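Local coordinates for protein starch synthase I (Hordeum vulgare, PDB 4HLN) that belongs to the starch synthases, two-domain enzymes of the glycosyltransferase kind, and holds a bound glycan in this crystal, at residues A[540-545]-A[581-586]; A[554-557]-A[563-566]. All coordinates share one frame; numbering follows the deposited sequence.

In the fold
Both contacts belong to the C-terminal Rossmann-like domain, in the glycosyl transferases group 1 part of the chain, and their centres lie 13 Å apart. Contact 1 packs helix 576-592 on strand 540-544 of the six-stranded parallel sheet. Contact 2 is nested along the chain inside the loop that contact 1 closes: segments 554-557 and 563-566 both fall between strand 540-544 and the edge strand 569-571. The two do not touch, their nearest atoms being about 6 Å apart, yet both reach the same glycan pocket, contact 1 through Thr585 and contact 2 through Phe556 and Glu564. Helix 576-592 and the loop between the two strands thus each supply part of the pocket.

Contact 1 of 2, residues A[540-545]-A[581-586]; sequences VPVVHG and WALRTA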
# COMPACT_ATOMS: atom_id res chain seq x y z
N VAL A 540 -16.00 -12.99 5.77
CA VAL A 540 -15.89 -11.87 6.68
C VAL A 540 -14.48 -11.77 7.23
O VAL A 540 -13.95 -12.71 7.80
CB VAL A 540 -16.90 -11.97 7.83
CG1 VAL A 540 -16.65 -10.87 8.83
CG2 VAL A 540 -18.31 -11.85 7.30
N PRO A 541 -13.87 -10.61 7.02
CA PRO A 541 -12.49 -10.43 7.45
C PRO A 541 -12.38 -9.98 8.90
O PRO A 541 -13.21 -9.21 9.38
CB PRO A 541 -11.99 -9.32 6.51
CG PRO A 541 -13.21 -8.51 6.21
CD PRO A 541 -14.33 -9.52 6.14
N VAL A 542 -11.37 -10.51 9.58
CA VAL A 542 -10.96 -10.02 10.88
C VAL A 542 -9.50 -9.57 10.78
O VAL A 542 -8.60 -10.37 10.53
CB VAL A 542 -11.10 -11.11 11.96
CG1 VAL A 542 -10.32 -10.72 13.22
CG2 VAL A 542 -12.56 -11.37 12.26
N VAL A 543 -9.27 -8.29 10.98
CA VAL A 543 -7.99 -7.69 10.63
C VAL A 543 -7.48 -6.73 11.70
O VAL A 543 -8.26 -6.09 12.41
CB VAL A 543 -8.13 -6.97 9.28
CG1 VAL A 543 -9.25 -5.94 9.35
CG2 VAL A 543 -6.82 -6.32 8.88
N HIS A 544 -6.15 -6.65 11.84
CA HIS A 544 -5.55 -5.65 12.72
C HIS A 544 -5.74 -4.24 12.18
O HIS A 544 -5.40 -3.96 11.02
CB HIS A 544 -4.05 -5.88 12.88
CG HIS A 544 -3.35 -4.74 13.56
ND1 HIS A 544 -2.02 -4.45 13.36
CD2 HIS A 544 -3.81 -3.82 14.43
CE1 HIS A 544 -1.68 -3.40 14.08
NE2 HIS A 544 -2.75 -2.99 14.74
N GLY A 545 -6.27 -3.35 13.02
CA GLY A 545 -6.41 -1.95 12.66
C GLY A 545 -7.60 -1.24 13.26
O GLY A 545 -8.34 -1.78 14.08
N TRP A 581 -10.43 -11.96 21.26
CA TRP A 581 -11.68 -11.31 21.59
C TRP A 581 -12.50 -11.11 20.31
O TRP A 581 -13.66 -11.53 20.22
CB TRP A 581 -11.45 -10.00 22.33
CG TRP A 581 -12.73 -9.28 22.59
CD1 TRP A 581 -13.59 -9.50 23.63
CD2 TRP A 581 -13.32 -8.25 21.79
NE1 TRP A 581 -14.68 -8.66 23.53
CE2 TRP A 581 -14.53 -7.88 22.41
CE3 TRP A 581 -12.93 -7.59 20.62
CZ2 TRP A 581 -15.36 -6.89 21.90
CZ3 TRP A 581 -13.76 -6.61 20.11
CH2 TRP A 581 -14.96 -6.26 20.75
N ALA A 582 -11.88 -10.50 19.31
CA ALA A 582 -12.55 -10.26 18.03
C ALA A 582 -12.99 -11.55 17.33
O ALA A 582 -14.10 -11.63 16.80
CB ALA A 582 -11.67 -9.46 17.12
N LEU A 583 -12.13 -12.55 17.31
CA LEU A 583 -12.50 -13.85 16.76
C LEU A 583 -13.75 -14.37 17.44
O LEU A 583 -14.69 -14.79 16.78
CB LEU A 583 -11.38 -14.86 16.95
CG LEU A 583 -10.27 -14.68 15.92
CD1 LEU A 583 -9.26 -15.79 16.05
CD2 LEU A 583 -10.89 -14.70 14.56
N ARG A 584 -13.74 -14.35 18.77
CA ARG A 584 -14.88 -14.86 19.50
C ARG A 584 -16.11 -14.03 19.22
O ARG A 584 -17.21 -14.56 19.06
CB ARG A 584 -14.59 -14.91 20.99
CG ARG A 584 -13.66 -16.04 21.35
CD ARG A 584 -13.45 -16.09 22.84
NE ARG A 584 -12.38 -17.02 23.20
CZ ARG A 584 -11.18 -16.65 23.63
NH1 ARG A 584 -10.90 -15.35 23.78
NH2 ARG A 584 -10.27 -17.57 23.93
N THR A 585 -15.93 -12.72 19.13
CA THR A 585 -17.05 -11.85 18.82
C THR A 585 -17.66 -12.22 17.47
O THR A 585 -18.89 -12.29 17.33
CB THR A 585 -16.61 -10.39 18.81
OG1 THR A 585 -16.06 -10.06 20.10
CG2 THR A 585 -17.79 -9.47 18.50
N ALA A 586 -16.81 -12.48 16.48
CA ALA A 586 -17.31 -12.79 15.15
C ALA A 586 -17.94 -14.18 15.14
O ALA A 586 -19.01 -14.38 14.57
CB ALA A 586 -16.18 -12.70 14.12
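Val542 meets helix 576-592 with both of its methyl groups. Its CG1 lies 4.2 Å from CD2 of Leu583 and also touches the methyl of Ala582, while its CG2 turns to Ala586, 4.3 Å from that CB. The valine therefore sits against one turn of the helix, with Ala582 and Ala586 four residues apart on the same side and Leu583 between them in sequence. Both alanines meet the valine through CB alone. The nearest pair of CA atoms is that of Val542 and Leu583, 7.2 Å apart. The CB of Leu583 leaves the helix to one side of the strand; with CG beside the backbone N and anti to the carbonyl carbon (chi1 -79°), and the chain then extended, the CD2 methyl comes back to the valine. All the atoms that meet are apolar carbons, and the touching residues are buried.

The arrangement is helix-on-sheet packing in the Rossmann-like C-terminal domain of a GT-B glycosyltransferase. Strand 540-544 is an inner strand of the parallel sheet, and the local axes of strand and helix run nearly antiparallel, at 164° and 9.4 Å. Around this centre, Val542 also packs on Ile517 and Leu519 of one neighbouring strand and on Phe571 of the other, and Ala586 rests on Trp569.

Farther round the helix, Thr585 OG1 bonds back to Trp581 O at 2.8 Å, approaching from above the carbonyl plane, and that oxygen also accepts from Thr585 N. The same hydroxyl oxygen stands over the centre of the Trp581 ring, 3.5 Å above its plane. Thr585 belongs to the glycan pocket and touches a bound glucose. On another side, Arg584 forms a salt bridge with Glu468 through NE.

Contact 2 of 2, residues A[554-557]-A[563-566]; sequences ETFN and GEEG. With GLC (alpha-D-glucopyranose), chain B; GLC (alpha-D-glucopyranose), chain C.
Asn557 and Glu565 form a single antiparallel hydrogen-bonded bridge: Asn557 N donates to Glu565 O and Glu565 N to Asn557 O, each 2.9 Å long, the first straighter (165°) than the second (148°). Next to it, Gly566 packs against the chain at 554-556, its CA near Glu554 O; a CB here would run into Thr555 O and Phe556 CA, and the positive phi also suits glycine. The extended side chain of Glu554 runs past this glycine and brings OE1 to 3.7 Å from OE1 of Glu565, the carboxylates nearly perpendicular; the two like charges would probably disfavour each other.

Phe556 has CG anti to its N (chi1 -177°), which carries the ring toward the other segment, CD2 beside Glu565 O and CE2 near Glu564 CB. The opposite CD1-CE1 edge meets the glucose of chain B, whose O3 lies in the ring plane, 3.1 Å from CE1. Glu564 OE1 is hydrogen-bonded both to Ser596 OG and to O3 of another glucose; Phe556 and Glu564 both line the glycan pocket.

Thr555 is tied to Ala570 of strand 569-571, while Phe556 packs on Leu600 and Arg603 of helix 594-606, whose Arg603 also binds Gly566 O.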
# COMPACT_ATOMS: atom_id res chain seq x y z
N GLU A 554 -14.70 -1.65 7.84
CA GLU A 554 -15.49 -0.96 8.84
C GLU A 554 -16.02 -1.96 9.88
O GLU A 554 -16.74 -2.90 9.53
CB GLU A 554 -16.64 -0.21 8.16
CG GLU A 554 -17.49 0.64 9.07
CD GLU A 554 -18.72 1.20 8.36
OE1 GLU A 554 -19.71 1.54 9.06
OE2 GLU A 554 -18.71 1.30 7.11
N THR A 555 -15.64 -1.79 11.14
CA THR A 555 -16.05 -2.74 12.17
C THR A 555 -17.57 -2.85 12.29
O THR A 555 -18.29 -1.86 12.14
CB THR A 555 -15.44 -2.41 13.55
OG1 THR A 555 -14.01 -2.44 13.47
CG2 THR A 555 -15.89 -3.44 14.58
N PHE A 556 -18.04 -4.06 12.56
CA PHE A 556 -19.47 -4.33 12.67
C PHE A 556 -20.14 -3.57 13.80
O PHE A 556 -19.65 -3.54 14.93
CB PHE A 556 -19.71 -5.82 12.90
CG PHE A 556 -21.16 -6.19 12.94
CD1 PHE A 556 -21.65 -6.99 13.95
CD2 PHE A 556 -22.03 -5.73 11.96
CE1 PHE A 556 -23.00 -7.34 13.99
CE2 PHE A 556 -23.38 -6.08 11.99
CZ PHE A 556 -23.87 -6.88 13.00
N ASN A 557 -21.29 -2.99 13.48
CA ASN A 557 -22.06 -2.24 14.46
C ASN A 557 -23.54 -2.33 14.13
O ASN A 557 -24.01 -1.65 13.22
CB ASN A 557 -21.62 -0.78 14.47
CG ASN A 557 -22.59 0.11 15.19
OD1 ASN A 557 -23.21 -0.29 16.18
ND2 ASN A 557 -22.76 1.32 14.68
N GLY A 563 -30.38 0.67 10.58
CA GLY A 563 -29.78 -0.37 11.41
C GLY A 563 -28.31 -0.73 11.25
O GLY A 563 -27.43 0.10 11.48
N GLU A 564 -28.07 -1.98 10.86
CA GLU A 564 -26.74 -2.59 10.95
C GLU A 564 -25.74 -2.08 9.91
O GLU A 564 -26.09 -1.83 8.76
CB GLU A 564 -26.87 -4.11 10.86
CG GLU A 564 -27.82 -4.70 11.90
CD GLU A 564 -27.96 -6.20 11.78
OE1 GLU A 564 -28.55 -6.82 12.69
OE2 GLU A 564 -27.50 -6.77 10.77
N GLU A 565 -24.49 -1.93 10.33
CA GLU A 565 -23.45 -1.39 9.47
C GLU A 565 -22.14 -2.14 9.66
O GLU A 565 -21.96 -2.84 10.67
CB GLU A 565 -23.22 0.09 9.78
CG GLU A 565 -24.47 0.95 9.70
CD GLU A 565 -24.23 2.37 10.18
OE1 GLU A 565 -23.06 2.82 10.13
OE2 GLU A 565 -25.21 3.03 10.62
N GLY A 566 -21.23 -2.00 8.71
CA GLY A 566 -19.93 -2.63 8.83
C GLY A 566 -19.75 -3.82 7.91
O GLY A 566 -20.69 -4.23 7.23
C1 GLC B . -21.28 -6.90 19.22
C2 GLC B . -21.69 -7.46 17.84
C3 GLC B . -23.18 -7.74 17.57
C4 GLC B . -24.03 -8.15 18.77
C5 GLC B . -23.48 -7.55 20.06
C6 GLC B . -24.08 -8.27 21.26
O2 GLC B . -21.17 -6.65 16.81
O3 GLC B . -23.26 -8.83 16.67
O4 GLC B . -25.40 -7.81 18.56
O5 GLC B . -22.06 -7.62 20.17
O6 GLC B . -23.20 -9.28 21.69
C1 GLC C . -19.11 -2.03 18.29
C2 GLC C . -20.53 -1.80 18.76
C3 GLC C . -21.14 -3.09 19.34
C4 GLC C . -20.82 -4.41 18.61
C5 GLC C . -19.35 -4.37 18.21
C6 GLC C . -18.94 -5.50 17.28
O2 GLC C . -20.51 -0.78 19.74
O3 GLC C . -22.54 -2.91 19.38
O4 GLC C . -21.20 -5.45 19.53
O5 GLC C . -19.09 -3.18 17.49
O6 GLC C . -17.75 -6.07 17.76